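Local coordinates for hypothetical protein (Parabacteroides merdae, PDB 4OO3) that is probably an NAD(P)-dependent oxidoreductase, pairing a dinucleotide-binding Rossmann fold with a C-terminal oxidoreductase domain, though its substrate is not known, at residues G413-D417 and W418-N422. Residues are numbered along the deposited sequence; the frame is centred on the assembly and turned at random.
Sequences GKLPD and WEVPN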
loop_
_atom_site.group_PDB
_atom_site.type_symbol
_atom_site.label_atom_id
_atom_site.label_comp_id
_atom_site.label_asym_id
_atom_site.label_seq_id
_atom_site.Cartn_x
_atom_site.Cartn_y
_atom_site.Cartn_z
ATOM N N GLY A 413 12.210 19.031 4.655
ATOM C CA GLY A 413 11.289 19.643 3.696
ATOM C C GLY A 413 11.238 18.912 2.365
ATOM O O GLY A 413 10.352 19.166 1.549
ATOM N N LYS A 414 12.175 17.989 2.161
ATOM C CA LYS A 414 12.351 17.318 0.887
ATOM C C LYS A 414 12.505 15.811 1.089
ATOM O O LYS A 414 13.242 15.362 1.968
ATOM C CB LYS A 414 13.597 17.865 0.183
ATOM C CG LYS A 414 13.554 17.727 -1.329
ATOM C CD LYS A 414 14.911 17.375 -1.923
ATOM C CE LYS A 414 14.799 17.067 -3.414
ATOM N NZ LYS A 414 15.759 16.017 -3.867
ATOM N N LEU A 415 11.806 15.038 0.265
ATOM C CA LEU A 415 11.988 13.591 0.208
ATOM C C LEU A 415 13.236 13.250 -0.600
ATOM O O LEU A 415 13.733 14.084 -1.340
ATOM C CB LEU A 415 10.775 12.941 -0.451
ATOM C CG LEU A 415 9.473 13.069 0.334
ATOM C CD1 LEU A 415 8.283 12.822 -0.580
ATOM C CD2 LEU A 415 9.471 12.115 1.521
ATOM N N PRO A 416 13.748 12.015 -0.465
ATOM C CA PRO A 416 14.842 11.592 -1.347
ATOM C C PRO A 416 14.469 11.600 -2.840
ATOM O O PRO A 416 13.302 11.413 -3.198
ATOM C CB PRO A 416 15.167 10.168 -0.871
ATOM C CG PRO A 416 14.065 9.772 0.052
ATOM C CD PRO A 416 13.483 11.033 0.601
ATOM N N ASP A 417 15.483 11.811 -3.676
ATOM C CA ASP A 417 15.364 11.959 -5.132
ATOM C C ASP A 417 14.283 11.129 -5.800
ATOM O O ASP A 417 13.467 11.646 -6.560
ATOM C CB ASP A 417 16.697 11.572 -5.796
ATOM C CG ASP A 417 17.739 12.666 -5.717
ATOM O OD1 ASP A 417 17.505 13.694 -5.032
ATOM O OD2 ASP A 417 18.802 12.493 -6.354
ATOM N N TRP A 418 14.313 9.831 -5.532
ATOM C CA TRP A 418 13.527 8.867 -6.301
ATOM C C TRP A 418 12.035 8.830 -5.948
ATOM O O TRP A 418 11.236 8.330 -6.738
ATOM C CB TRP A 418 14.142 7.462 -6.166
ATOM C CG TRP A 418 14.388 7.036 -4.741
ATOM C CD1 TRP A 418 15.538 7.211 -4.022
ATOM C CD2 TRP A 418 13.460 6.391 -3.859
ATOM N NE1 TRP A 418 15.384 6.709 -2.757
ATOM C CE2 TRP A 418 14.123 6.192 -2.630
ATOM C CE3 TRP A 418 12.138 5.948 -3.994
ATOM C CZ2 TRP A 418 13.509 5.574 -1.537
ATOM C CZ3 TRP A 418 11.526 5.333 -2.907
ATOM C CH2 TRP A 418 12.216 5.152 -1.693
ATOM N N GLU A 419 11.653 9.370 -4.791
ATOM C CA GLU A 419 10.297 9.157 -4.255
ATOM C C GLU A 419 9.161 9.734 -5.112
ATOM O O GLU A 419 8.227 9.013 -5.455
ATOM C CB GLU A 419 10.190 9.656 -2.808
ATOM C CG GLU A 419 10.740 8.669 -1.780
ATOM C CD GLU A 419 9.721 7.633 -1.324
ATOM O OE1 GLU A 419 8.758 7.337 -2.067
ATOM O OE2 GLU A 419 9.868 7.109 -0.199
ATOM N N VAL A 420 9.229 11.018 -5.451
ATOM C CA VAL A 420 8.164 11.645 -6.227
ATOM C C VAL A 420 8.085 11.056 -7.634
ATOM O O VAL A 420 7.018 10.579 -8.040
ATOM C CB VAL A 420 8.303 13.179 -6.278
ATOM C CG1 VAL A 420 7.337 13.784 -7.297
ATOM C CG2 VAL A 420 8.062 13.768 -4.897
ATOM N N PRO A 421 9.204 11.051 -8.377
ATOM C CA PRO A 421 9.098 10.450 -9.711
ATOM C C PRO A 421 8.595 8.995 -9.688
ATOM O O PRO A 421 7.831 8.609 -10.561
ATOM C CB PRO A 421 10.522 10.556 -10.281
ATOM C CG PRO A 421 11.404 10.910 -9.135
ATOM C CD PRO A 421 10.552 11.584 -8.108
ATOM N N ASN A 422 8.994 8.215 -8.686
ATOM C CA ASN A 422 8.562 6.813 -8.588
ATOM C C ASN A 422 7.122 6.615 -8.119
ATOM O O ASN A 422 6.485 5.630 -8.515
ATOM C CB ASN A 422 9.531 6.005 -7.722
ATOM C CG ASN A 422 10.917 5.908 -8.346
ATOM O OD1 ASN A 422 11.169 6.451 -9.426
ATOM N ND2 ASN A 422 11.818 5.209 -7.674
HETATM O O HOH W 1 11.199 12.832 -4.375
#
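With chi1 at 51°, Trp418 sets its CG between its own backbone N and carbonyl carbon, which swings the indole back beside Pro416, where NE1 lies 3.9 Å from Pro416 CB. Glu419, bent at chi2 (-86°), runs its CB and CG beside the Pro416 ring, CG 4.0 Å from Pro416 CG, and lays CG over the rim of one indole face. Glutamate suits the place because this methylene packs between proline and the broad tryptophan ring while OE2 bonds Tyr146 OH and forms a salt bridge with Arg152; the compact Pro416 ring gives both neighbours a rigid apolar surface.

Pro416 to Glu419 form a type I beta turn, closed by a nearly straight hydrogen bond from Glu419 N to Pro416 O (3.1 Å, 167°). A water donates to Pro416 O at 2.8 Å and accepts from Val420 N. Pro421 fits so early in a helix, its N having no hydrogen to give Asp417 O; its CD packs 3.3 Å from that Asp417 O. At the exposed surface, poorly ordered Lys414 pairs, probably loosely, with Asp417.

Buried Leu415, suitably apolar, meets Val420, Met144 and Tyr409. The turn thus links helix 395-412 to helix 419-439, which Asn422 ties to the loop at Gln235 and Ile237.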